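Local atomic coordinates of putative alcohol dehydrogenase (PDB entry 4J6F), a protein that is probably a medium-chain alcohol dehydrogenase, using a nicotinamide cofactor to interconvert alcohols and carbonyl compounds. Residues 95-100 against 151-156. Sequence-based numbering, arbitrary orientation.
Sequences STWRRH and IDYMGH
An aromatic cluster of W97, Y153 and H156 joins two parts of the GroES-like catalytic domain that accompanies the Rossmann-type cofactor domain in medium-chain dehydrogenases: the loop between helix 75-82 and strand 113-121, and the short strand 152-153 with the turn after it. W97, wide and flat, suits the middle of this buried cluster. Its pyrrole ring lies nearly parallel to the Y153 ring but slid aside, with centroids 5.2 Å apart and little overlap, while NE1 sits over the centre of one face of H156, 3.4 Å from its CG. The far rim of the indole reaches the backbone, CH2 lying 3.3 Å from I151 O. V80 of helix 75-82 also packs on all three aromatic residues, and a glycerol molecule lies beside W97.

R98 adds the polar half. Its chain runs extended from CG to NE, bringing the guanidinium edge-on to I151 O. NE donates to that oxygen at 3.0 Å and nearly straight (161°), and NH1 makes a longer, more bent bond to it, approaching from above the carbonyl plane. D150 O and G101 O accept from NH1 and NH2. The D152 carboxylate stacks on one guanidinium face, the planes 10° apart; OD2, which is hydrogen-bonded to T103 OG1, therefore pairs with R98 by charge alone. A leucine in place of R98 would probably leave I151 O without these two donors and the D152 carboxylate without its nearby positive charge. D152 suits its place because its second oxygen takes two donors from the turn: with CG anti to the backbone N (chi1 -155°), OD1 accepts from Y153 N and, through its syn lone pair, from H156 ND1 at 2.9 Å. That bond helps hold the imidazole's orientation, leaving NE2, across CE1 from ND1, 3.4 Å from T96 CB.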
ATOM      1  N   SER A  95     -10.958  -4.893  21.700  1.00 38.23           N
ATOM      2  CA  SER A  95      -9.763  -5.723  21.508  1.00 40.80           C
ATOM      3  C   SER A  95      -8.521  -4.871  21.757  1.00 37.33           C
ATOM      4  O   SER A  95      -8.532  -3.695  21.410  1.00 38.83           O
ATOM      5  CB  SER A  95      -9.745  -6.234  20.054  1.00 42.19           C
ATOM      6  OG  SER A  95      -8.911  -7.364  19.877  1.00 41.32           O
ATOM      7  N   THR A  96      -7.447  -5.455  22.267  1.00 34.96           N
ATOM      8  CA  THR A  96      -6.140  -4.811  22.252  1.00 35.96           C
ATOM      9  C   THR A  96      -5.584  -4.896  20.850  1.00 38.43           C
ATOM     10  O   THR A  96      -6.134  -5.578  20.006  1.00 39.03           O
ATOM     11  CB  THR A  96      -5.117  -5.456  23.196  1.00 36.04           C
ATOM     12  OG1 THR A  96      -5.277  -6.872  23.188  1.00 35.52           O
ATOM     13  CG2 THR A  96      -5.287  -4.934  24.589  1.00 39.08           C
ATOM     14  N   TRP A  97      -4.517  -4.162  20.589  1.00 40.45           N
ATOM     15  CA  TRP A  97      -3.950  -4.127  19.260  1.00 43.23           C
ATOM     16  C   TRP A  97      -3.378  -5.486  18.909  1.00 42.10           C
ATOM     17  O   TRP A  97      -3.321  -5.864  17.726  1.00 42.42           O
ATOM     18  CB  TRP A  97      -2.884  -3.042  19.168  1.00 46.19           C
ATOM     19  CG  TRP A  97      -1.699  -3.326  19.989  1.00 45.80           C
ATOM     20  CD1 TRP A  97      -1.517  -2.989  21.281  1.00 45.34           C
ATOM     21  CD2 TRP A  97      -0.518  -4.022  19.573  1.00 47.70           C
ATOM     22  NE1 TRP A  97      -0.288  -3.428  21.709  1.00 48.38           N
ATOM     23  CE2 TRP A  97       0.345  -4.067  20.676  1.00 46.60           C
ATOM     24  CE3 TRP A  97      -0.108  -4.615  18.372  1.00 51.77           C
ATOM     25  CZ2 TRP A  97       1.598  -4.671  20.623  1.00 46.45           C
ATOM     26  CZ3 TRP A  97       1.137  -5.219  18.320  1.00 52.96           C
ATOM     27  CH2 TRP A  97       1.978  -5.236  19.440  1.00 48.99           C
ATOM     28  N   ARG A  98      -2.963  -6.231  19.932  1.00 38.63           N
ATOM     29  CA  ARG A  98      -2.366  -7.520  19.668  1.00 37.90           C
ATOM     30  C   ARG A  98      -3.457  -8.545  19.442  1.00 40.50           C
ATOM     31  O   ARG A  98      -3.679  -9.420  20.279  1.00 46.25           O
ATOM     32  CB  ARG A  98      -1.400  -7.933  20.769  1.00 35.22           C
ATOM     33  CG  ARG A  98      -0.208  -8.676  20.208  1.00 33.84           C
ATOM     34  CD  ARG A  98       0.953  -8.631  21.173  1.00 36.55           C
ATOM     35  NE  ARG A  98       2.181  -9.127  20.559  1.00 37.55           N
ATOM     36  CZ  ARG A  98       2.549 -10.406  20.514  1.00 37.00           C
ATOM     37  NH1 ARG A  98       3.692 -10.738  19.920  1.00 36.54           N
ATOM     38  NH2 ARG A  98       1.784 -11.351  21.054  1.00 35.66           N
ATOM     39  N   ARG A  99      -4.124  -8.430  18.295  1.00 37.40           N
ATOM     40  CA  ARG A  99      -5.308  -9.236  17.989  1.00 36.28           C
ATOM     41  C   ARG A  99      -5.073 -10.751  18.048  1.00 41.91           C
ATOM     42  O   ARG A  99      -5.987 -11.491  18.372  1.00 42.92           O
ATOM     43  CB  ARG A  99      -5.890  -8.861  16.628  1.00 31.93           C
ATOM     44  CG  ARG A  99      -6.473  -7.459  16.534  1.00 30.52           C
ATOM     45  CD  ARG A  99      -6.627  -7.036  15.075  1.00 29.14           C
ATOM     46  NE  ARG A  99      -7.527  -5.899  14.857  1.00 28.78           N
ATOM     47  CZ  ARG A  99      -7.873  -5.437  13.650  1.00 28.96           C
ATOM     48  NH1 ARG A  99      -7.384  -5.998  12.533  1.00 26.68           N
ATOM     49  NH2 ARG A  99      -8.699  -4.398  13.551  1.00 28.74           N
ATOM     50  N   HIS A 100      -3.859 -11.213  17.749  1.00 46.88           N
ATOM     51  CA  HIS A 100      -3.645 -12.655  17.598  1.00 51.24           C
ATOM     52  C   HIS A 100      -2.704 -13.301  18.616  1.00 58.96           C
ATOM     53  O   HIS A 100      -2.380 -14.482  18.507  1.00 69.29           O
ATOM     54  CB  HIS A 100      -3.245 -12.985  16.155  1.00 50.57           C
ATOM     55  CG  HIS A 100      -4.298 -12.620  15.157  1.00 51.96           C
ATOM     56  ND1 HIS A 100      -5.414 -13.400  14.933  1.00 53.53           N
ATOM     57  CD2 HIS A 100      -4.429 -11.535  14.357  1.00 50.05           C
ATOM     58  CE1 HIS A 100      -6.180 -12.818  14.029  1.00 55.17           C
ATOM     59  NE2 HIS A 100      -5.605 -11.684  13.664  1.00 53.74           N
ATOM     60  N   ILE A 151       6.119  -8.456  17.060  1.00 28.53           N
ATOM     61  CA  ILE A 151       6.416  -7.437  18.053  1.00 28.73           C
ATOM     62  C   ILE A 151       5.350  -7.314  19.136  1.00 33.40           C
ATOM     63  O   ILE A 151       4.177  -7.639  18.918  1.00 36.32           O
ATOM     64  CB  ILE A 151       6.595  -6.045  17.433  1.00 28.17           C
ATOM     65  CG1 ILE A 151       5.406  -5.711  16.533  1.00 28.55           C
ATOM     66  CG2 ILE A 151       7.923  -5.956  16.699  1.00 29.29           C
ATOM     67  CD1 ILE A 151       5.361  -4.267  16.093  1.00 30.32           C
ATOM     68  N   ASP A 152       5.797  -6.848  20.301  1.00 32.43           N
ATOM     69  CA  ASP A 152       4.955  -6.469  21.418  1.00 30.57           C
ATOM     70  C   ASP A 152       5.632  -5.235  22.028  1.00 29.88           C
ATOM     71  O   ASP A 152       6.643  -4.752  21.485  1.00 28.75           O
ATOM     72  CB  ASP A 152       4.902  -7.626  22.409  1.00 32.47           C
ATOM     73  CG  ASP A 152       3.643  -7.621  23.270  1.00 32.39           C
ATOM     74  OD1 ASP A 152       2.986  -6.555  23.399  1.00 31.02           O
ATOM     75  OD2 ASP A 152       3.332  -8.701  23.831  1.00 31.36           O
ATOM     76  N   TYR A 153       5.094  -4.702  23.126  1.00 29.71           N
ATOM     77  CA  TYR A 153       5.787  -3.604  23.827  1.00 29.46           C
ATOM     78  C   TYR A 153       5.548  -3.540  25.314  1.00 32.61           C
ATOM     79  O   TYR A 153       4.530  -4.010  25.820  1.00 36.08           O
ATOM     80  CB  TYR A 153       5.477  -2.236  23.209  1.00 27.66           C
ATOM     81  CG  TYR A 153       4.083  -1.706  23.441  1.00 27.63           C
ATOM     82  CD1 TYR A 153       3.748  -1.046  24.618  1.00 28.37           C
ATOM     83  CD2 TYR A 153       3.093  -1.838  22.465  1.00 28.01           C
ATOM     84  CE1 TYR A 153       2.460  -0.543  24.825  1.00 28.66           C
ATOM     85  CE2 TYR A 153       1.804  -1.344  22.664  1.00 27.50           C
ATOM     86  CZ  TYR A 153       1.491  -0.693  23.839  1.00 27.25           C
ATOM     87  OH  TYR A 153       0.225  -0.187  24.027  1.00 26.27           O
HETATM   88  N   MSE A 154       6.499  -2.924  26.002  1.00 34.07           N
HETATM   89  CA  MSE A 154       6.413  -2.684  27.440  1.00 34.59           C
HETATM   90  C   MSE A 154       5.339  -1.678  27.710  1.00 30.05           C
HETATM   91  O   MSE A 154       5.328  -0.598  27.131  1.00 28.39           O
HETATM   92  CB  MSE A 154       7.769  -2.194  27.915  1.00 37.75           C
HETATM   93  CG  MSE A 154       8.777  -3.044  27.170  1.00 45.64           C
HETATM   94 SE   MSE A 154      10.313  -3.480  28.294  1.00 53.42          SE
HETATM   95  CE  MSE A 154      11.655  -3.532  26.859  1.00 49.44           C
ATOM     96  N   GLY A 155       4.439  -2.034  28.617  1.00 29.51           N
ATOM     97  CA  GLY A 155       3.228  -1.280  28.848  1.00 31.63           C
ATOM     98  C   GLY A 155       2.034  -2.013  28.243  1.00 34.60           C
ATOM     99  O   GLY A 155       0.880  -1.674  28.528  1.00 36.22           O
ATOM    100  N   HIS A 156       2.301  -2.998  27.390  1.00 33.29           N
ATOM    101  CA  HIS A 156       1.254  -3.889  26.911  1.00 32.08           C
ATOM    102  C   HIS A 156       1.480  -5.360  27.261  1.00 31.18           C
ATOM    103  O   HIS A 156       0.685  -5.955  27.961  1.00 32.62           O
ATOM    104  CB  HIS A 156       1.035  -3.739  25.406  1.00 31.53           C
ATOM    105  CG  HIS A 156      -0.014  -4.654  24.860  1.00 31.42           C
ATOM    106  ND1 HIS A 156       0.279  -5.896  24.348  1.00 32.58           N
ATOM    107  CD2 HIS A 156      -1.355  -4.520  24.772  1.00 29.37           C
ATOM    108  CE1 HIS A 156      -0.833  -6.484  23.958  1.00 31.64           C
ATOM    109  NE2 HIS A 156      -1.839  -5.670  24.205  1.00 30.58           N
TER